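Local coordinates for abhydrolase domain-containing protein (Exiguobacterium antarcticum, PDB 5H3H) that probably hydrolyses carboxylic esters, and may form peracids with hydrogen peroxide, as an esterase of the alpha/beta hydrolase fold, at residues 34-39 and 249-254; 223-228 and 240-245. All coordinates share one frame; numbering follows the deposited sequence.

Interaction 1. Residues 34-39 and 249-254; sequences NNMFEY and GMFLDE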
loop_
_atom_site.group_PDB
_atom_site.type_symbol
_atom_site.label_atom_id
_atom_site.label_comp_id
_atom_site.label_asym_id
_atom_site.label_seq_id
_atom_site.Cartn_x
_atom_site.Cartn_y
_atom_site.Cartn_z
ATOM N N ASN B 34 -4.839 -23.278 10.456
ATOM C CA ASN B 34 -5.552 -23.427 9.164
ATOM C C ASN B 34 -6.489 -24.614 9.080
ATOM O O ASN B 34 -7.462 -24.593 8.305
ATOM C CB ASN B 34 -4.551 -23.435 7.969
ATOM C CG ASN B 34 -4.091 -24.816 7.584
ATOM O OD1 ASN B 34 -3.123 -25.410 8.175
ATOM N ND2 ASN B 34 -4.752 -25.366 6.585
ATOM N N ASN B 35 -6.219 -25.672 9.845
ATOM C CA ASN B 35 -7.095 -26.827 9.887
ATOM C C ASN B 35 -8.520 -26.510 10.340
ATOM O O ASN B 35 -9.400 -27.262 10.036
ATOM C CB ASN B 35 -6.546 -28.014 10.743
ATOM C CG ASN B 35 -5.342 -28.676 10.127
ATOM O OD1 ASN B 35 -5.300 -28.906 8.929
ATOM N ND2 ASN B 35 -4.343 -28.998 10.954
ATOM N N MET B 36 -8.767 -25.402 11.013
ATOM C CA MET B 36 -10.179 -25.084 11.358
ATOM C C MET B 36 -11.060 -24.895 10.100
ATOM O O MET B 36 -12.260 -24.887 10.217
ATOM C CB MET B 36 -10.306 -23.832 12.209
ATOM C CG MET B 36 -9.943 -22.579 11.491
ATOM S SD MET B 36 -9.987 -21.091 12.490
ATOM C CE MET B 36 -11.096 -20.136 11.507
ATOM N N PHE B 37 -10.454 -24.708 8.927
ATOM C CA PHE B 37 -11.208 -24.463 7.692
ATOM C C PHE B 37 -11.493 -25.754 6.923
ATOM O O PHE B 37 -11.964 -25.696 5.760
ATOM C CB PHE B 37 -10.421 -23.510 6.772
ATOM C CG PHE B 37 -10.278 -22.118 7.301
ATOM C CD1 PHE B 37 -11.409 -21.333 7.544
ATOM C CD2 PHE B 37 -9.022 -21.575 7.561
ATOM C CE1 PHE B 37 -11.280 -20.035 8.015
ATOM C CE2 PHE B 37 -8.879 -20.291 8.046
ATOM C CZ PHE B 37 -10.035 -19.491 8.254
ATOM N N GLU B 38 -11.214 -26.913 7.508
ATOM C CA GLU B 38 -11.270 -28.153 6.728
ATOM C C GLU B 38 -12.569 -28.385 5.926
ATOM O O GLU B 38 -12.487 -28.805 4.782
ATOM C CB GLU B 38 -10.908 -29.383 7.575
ATOM C CG GLU B 38 -12.044 -30.165 8.232
ATOM C CD GLU B 38 -11.531 -31.417 8.969
ATOM O OE1 GLU B 38 -10.332 -31.436 9.392
ATOM O OE2 GLU B 38 -12.286 -32.398 9.081
ATOM N N TYR B 39 -13.738 -28.128 6.557
ATOM C CA TYR B 39 -15.065 -28.294 5.924
ATOM C C TYR B 39 -15.266 -27.388 4.685
ATOM O O TYR B 39 -15.915 -27.786 3.723
ATOM C CB TYR B 39 -16.217 -28.153 6.971
ATOM C CG TYR B 39 -16.098 -29.225 8.007
ATOM C CD1 TYR B 39 -16.429 -30.531 7.694
ATOM C CD2 TYR B 39 -15.442 -28.976 9.232
ATOM C CE1 TYR B 39 -16.192 -31.568 8.588
ATOM C CE2 TYR B 39 -15.213 -30.000 10.124
ATOM C CZ TYR B 39 -15.593 -31.304 9.797
ATOM O OH TYR B 39 -15.372 -32.361 10.673
ATOM N N GLY B 249 -18.272 -19.253 15.706
ATOM C CA GLY B 249 -17.880 -20.352 14.845
ATOM C C GLY B 249 -18.881 -20.701 13.800
ATOM O O GLY B 249 -19.354 -21.824 13.774
ATOM N N MET B 250 -19.196 -19.766 12.882
ATOM C CA MET B 250 -20.178 -20.098 11.850
ATOM C C MET B 250 -19.796 -21.252 10.966
ATOM O O MET B 250 -20.650 -21.897 10.351
ATOM C CB MET B 250 -20.582 -18.921 11.006
ATOM C CG MET B 250 -19.519 -18.065 10.387
ATOM S SD MET B 250 -20.086 -16.312 10.283
ATOM C CE MET B 250 -18.467 -15.745 10.730
ATOM N N PHE B 251 -18.491 -21.475 10.852
ATOM C CA PHE B 251 -17.986 -22.522 9.958
ATOM C C PHE B 251 -18.433 -23.928 10.383
ATOM O O PHE B 251 -18.378 -24.848 9.564
ATOM C CB PHE B 251 -16.488 -22.386 9.808
ATOM C CG PHE B 251 -15.747 -22.507 11.092
ATOM C CD1 PHE B 251 -15.376 -23.750 11.573
ATOM C CD2 PHE B 251 -15.377 -21.369 11.791
ATOM C CE1 PHE B 251 -14.686 -23.891 12.794
ATOM C CE2 PHE B 251 -14.707 -21.498 12.999
ATOM C CZ PHE B 251 -14.330 -22.747 13.473
ATOM N N LEU B 252 -18.898 -24.088 11.634
ATOM C CA LEU B 252 -19.627 -25.251 12.096
ATOM C C LEU B 252 -21.099 -25.010 12.488
ATOM O O LEU B 252 -21.925 -25.900 12.303
ATOM C CB LEU B 252 -18.923 -25.824 13.319
ATOM C CG LEU B 252 -17.469 -26.246 13.241
ATOM C CD1 LEU B 252 -17.097 -26.837 14.595
ATOM C CD2 LEU B 252 -17.225 -27.244 12.124
ATOM N N ASP B 253 -21.431 -23.863 13.090
ATOM C CA ASP B 253 -22.821 -23.571 13.466
ATOM C C ASP B 253 -23.761 -23.615 12.219
ATOM O O ASP B 253 -24.868 -24.160 12.324
ATOM C CB ASP B 253 -22.971 -22.189 14.167
ATOM C CG ASP B 253 -22.582 -22.182 15.651
ATOM O OD1 ASP B 253 -22.590 -23.217 16.335
ATOM O OD2 ASP B 253 -22.330 -21.084 16.173
ATOM N N GLU B 254 -23.305 -23.071 11.078
ATOM C CA GLU B 254 -24.032 -23.058 9.787
ATOM C C GLU B 254 -23.078 -23.461 8.684
ATOM O O GLU B 254 -22.885 -22.772 7.701
ATOM C CB GLU B 254 -24.688 -21.680 9.469
ATOM C CG GLU B 254 -25.953 -21.361 10.317
ATOM C CD GLU B 254 -26.591 -19.956 10.087
ATOM O OE1 GLU B 254 -26.346 -19.006 10.916
ATOM O OE2 GLU B 254 -27.321 -19.784 9.079
#

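Interaction 2. Residues 223-228 and 240-245; sequences CPFEFA and LEVFEE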
loop_
_atom_site.group_PDB
_atom_site.type_symbol
_atom_site.label_atom_id
_atom_site.label_comp_id
_atom_site.label_asym_id
_atom_site.label_seq_id
_atom_site.Cartn_x
_atom_site.Cartn_y
_atom_site.Cartn_z
ATOM N N CYS B 223 -16.587 -11.842 19.026
ATOM C CA CYS B 223 -16.649 -10.639 18.253
ATOM C C CYS B 223 -18.126 -10.283 18.052
ATOM O O CYS B 223 -18.830 -10.850 17.230
ATOM C CB CYS B 223 -15.993 -10.823 16.886
ATOM S SG CYS B 223 -14.237 -11.105 17.003
ATOM N N PRO B 224 -18.603 -9.302 18.792
ATOM C CA PRO B 224 -20.007 -9.022 18.712
ATOM C C PRO B 224 -20.454 -8.529 17.320
ATOM O O PRO B 224 -19.705 -7.815 16.551
ATOM C CB PRO B 224 -20.244 -7.939 19.788
ATOM C CG PRO B 224 -18.952 -7.652 20.421
ATOM C CD PRO B 224 -17.878 -8.505 19.799
ATOM N N PHE B 225 -21.667 -8.897 16.997
ATOM C CA PHE B 225 -22.224 -8.527 15.711
ATOM C C PHE B 225 -22.085 -7.043 15.356
ATOM O O PHE B 225 -21.933 -6.716 14.142
ATOM C CB PHE B 225 -23.661 -8.946 15.625
ATOM C CG PHE B 225 -24.246 -8.710 14.278
ATOM C CD1 PHE B 225 -23.975 -9.587 13.232
ATOM C CD2 PHE B 225 -25.058 -7.595 14.032
ATOM C CE1 PHE B 225 -24.507 -9.355 11.961
ATOM C CE2 PHE B 225 -25.615 -7.375 12.758
ATOM C CZ PHE B 225 -25.305 -8.235 11.724
ATOM N N GLU B 226 -22.121 -6.159 16.382
ATOM C CA GLU B 226 -21.878 -4.733 16.184
ATOM C C GLU B 226 -20.562 -4.428 15.406
ATOM O O GLU B 226 -20.515 -3.458 14.609
ATOM C CB GLU B 226 -21.933 -3.950 17.492
ATOM C CG GLU B 226 -23.336 -3.855 18.088
ATOM C CD GLU B 226 -23.654 -4.902 19.142
ATOM O OE1 GLU B 226 -23.061 -6.013 19.142
ATOM O OE2 GLU B 226 -24.513 -4.591 19.998
ATOM N N PHE B 227 -19.519 -5.235 15.616
ATOM C CA PHE B 227 -18.274 -5.074 14.788
ATOM C C PHE B 227 -18.615 -5.139 13.291
ATOM O O PHE B 227 -18.071 -4.365 12.475
ATOM C CB PHE B 227 -17.283 -6.202 15.041
ATOM C CG PHE B 227 -16.539 -6.169 16.371
ATOM C CD1 PHE B 227 -16.859 -5.305 17.410
ATOM C CD2 PHE B 227 -15.537 -7.117 16.588
ATOM C CE1 PHE B 227 -16.171 -5.358 18.616
ATOM C CE2 PHE B 227 -14.826 -7.171 17.799
ATOM C CZ PHE B 227 -15.155 -6.287 18.822
ATOM N N ALA B 228 -19.514 -6.057 12.915
ATOM C CA ALA B 228 -19.906 -6.226 11.512
ATOM C C ALA B 228 -20.606 -4.998 10.959
ATOM O O ALA B 228 -20.337 -4.575 9.864
ATOM C CB ALA B 228 -20.794 -7.450 11.316
ATOM N N LEU B 240 -22.923 -7.515 3.298
ATOM C CA LEU B 240 -23.015 -8.151 4.623
ATOM C C LEU B 240 -23.958 -9.330 4.557
ATOM O O LEU B 240 -25.121 -9.149 4.207
ATOM C CB LEU B 240 -23.563 -7.151 5.628
ATOM C CG LEU B 240 -23.990 -7.706 6.993
ATOM C CD1 LEU B 240 -22.770 -8.339 7.672
ATOM C CD2 LEU B 240 -24.624 -6.623 7.860
ATOM N N GLU B 241 -23.476 -10.533 4.898
ATOM C CA GLU B 241 -24.352 -11.691 5.087
ATOM C C GLU B 241 -24.402 -12.113 6.561
ATOM O O GLU B 241 -23.414 -12.565 7.113
ATOM C CB GLU B 241 -23.931 -12.887 4.225
ATOM C CG GLU B 241 -24.671 -12.989 2.872
ATOM C CD GLU B 241 -26.141 -13.477 2.903
ATOM O OE1 GLU B 241 -26.519 -14.392 3.678
ATOM O OE2 GLU B 241 -26.933 -12.959 2.094
ATOM N N VAL B 242 -25.587 -12.029 7.152
ATOM C CA VAL B 242 -25.811 -12.259 8.562
ATOM C C VAL B 242 -26.100 -13.750 8.705
ATOM O O VAL B 242 -26.973 -14.299 8.046
ATOM C CB VAL B 242 -27.021 -11.430 9.062
ATOM C CG1 VAL B 242 -27.266 -11.607 10.564
ATOM C CG2 VAL B 242 -26.826 -9.936 8.744
ATOM N N PHE B 243 -25.428 -14.372 9.652
ATOM C CA PHE B 243 -25.639 -15.746 9.969
ATOM C C PHE B 243 -26.530 -15.759 11.202
ATOM O O PHE B 243 -26.078 -15.502 12.305
ATOM C CB PHE B 243 -24.289 -16.475 10.096
ATOM C CG PHE B 243 -23.685 -16.764 8.738
ATOM C CD1 PHE B 243 -23.177 -15.733 7.964
ATOM C CD2 PHE B 243 -23.735 -18.012 8.201
ATOM C CE1 PHE B 243 -22.678 -15.961 6.684
ATOM C CE2 PHE B 243 -23.255 -18.253 6.920
ATOM C CZ PHE B 243 -22.697 -17.221 6.175
ATOM N N GLU B 244 -27.807 -16.067 10.990
ATOM C CA GLU B 244 -28.839 -15.860 12.029
ATOM C C GLU B 244 -28.720 -16.862 13.129
ATOM O O GLU B 244 -29.118 -16.598 14.270
ATOM C CB GLU B 244 -30.279 -15.974 11.457
ATOM C CG GLU B 244 -30.561 -15.099 10.225
ATOM C CD GLU B 244 -30.872 -13.633 10.544
ATOM O OE1 GLU B 244 -30.575 -13.106 11.670
ATOM O OE2 GLU B 244 -31.436 -12.999 9.631
ATOM N N GLU B 245 -28.191 -18.033 12.789
ATOM C CA GLU B 245 -28.206 -19.150 13.670
ATOM C C GLU B 245 -26.792 -19.429 14.236
ATOM O O GLU B 245 -26.590 -20.442 14.897
ATOM C CB GLU B 245 -28.778 -20.378 12.909
ATOM C CG GLU B 245 -30.194 -20.199 12.333
ATOM C CD GLU B 245 -30.590 -21.232 11.273
ATOM O OE1 GLU B 245 -30.101 -22.385 11.321
ATOM O OE2 GLU B 245 -31.448 -20.922 10.390
#

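Interaction 1. Residues 34-39 and 249-254
Phe251 carries most of this contact, turning one side of its ring to Met36, whose carbonyl O comes 3.6 Å from CD1, obliquely. From the same side the Met36 methyl CE packs 4.1 Å from Phe251 CE2. The Met36 SD sits 5.3 Å from the centroid of the Phe251 ring and 35° off its normal, an oblique Met-aromatic contact. Phe251 reaches this place because its CG lies between the backbone N and the carbonyl carbon (chi1 60°), and the bend of Met36 at chi3 (-124°) turns CE to the ring. In the alpha/beta hydrolase fold the short helix 250-253 begins just after His248, with Gly249 between as its N-cap; His248 lines the ethaneperoxoic acid pocket and probably belongs to a Ser-His-Asp triad, and the Met36 side chain is about 6 Å from that ligand. Phe95, another pocket residue, stacks edge-to-face with Phe251 and also touches Met36. Away from this buried end the contact thins to one methyl: Leu252 CD2 meets Tyr39 CD2 obliquely at 3.8 Å, and Tyr39 is partly exposed. Leu173 of helix 171-182 touches both Tyr39 and Leu252 there.

Interaction 2. Residues 223-228 and 240-245
The beta-alpha-beta unit of strand 211-217, helix 225-234 and strand 239-243 supplies both sides of this contact, in which the first turn of the helix packs on the last strand. The end of the Phe225 ring meets the fork of Val242: CZ lies 3.8 Å from Val242 CG2, and CE1 is 3.8 Å from Val242 CG1. The two side chains cross at about a right angle. With CG anti to the backbone N (chi1 -174°), the Phe225 ring is carried across to the strand, bridging a CA separation of 8.8 Å from Val242. Strand 239-243 is an edge strand of the alpha/beta hydrolase sheet within this chain, and the contact is only partly buried. Two residues earlier on the strand, Leu240 splits its methyls between two partners: CD2 approaches Phe225 CZ obliquely at 4.2 Å, while CD1 packs at the same 4.2 Å from Ala228 CB. That CB also lies over one face of the Phe225 ring, offset toward its rim. Were Phe225 replaced by an alanine, both Val242 methyls and Leu240 CD2 would probably lose their aromatic partner, and a gap would open between helix and strand. Ile214 of strand 211-217 touches both Ala228 and Leu240.

Interaction 1 is the more buried, centred 11 Å from the chain centre against 15 Å for interaction 2, whose strand residues Leu240 and Val242 are partly exposed. Both are apolar and built round one phenylalanine, but interaction 1 adds sulfur and a backbone carbonyl beside the ligand pocket, whereas interaction 2 is purely hydrocarbon and binds a helix to the sheet edge. They share no secondary-structure element, yet strand 239-243 is followed in the chain by helix 250-253, after a loop, and interaction 2 is nested within the loop that interaction 1 closes. Their centres are 16 Å apart. Glu254 OE1 probably hydrogen-bonds Glu245 N at 2.8 Å, and Met250 SD packs 3.9 Å from Phe243 CD1.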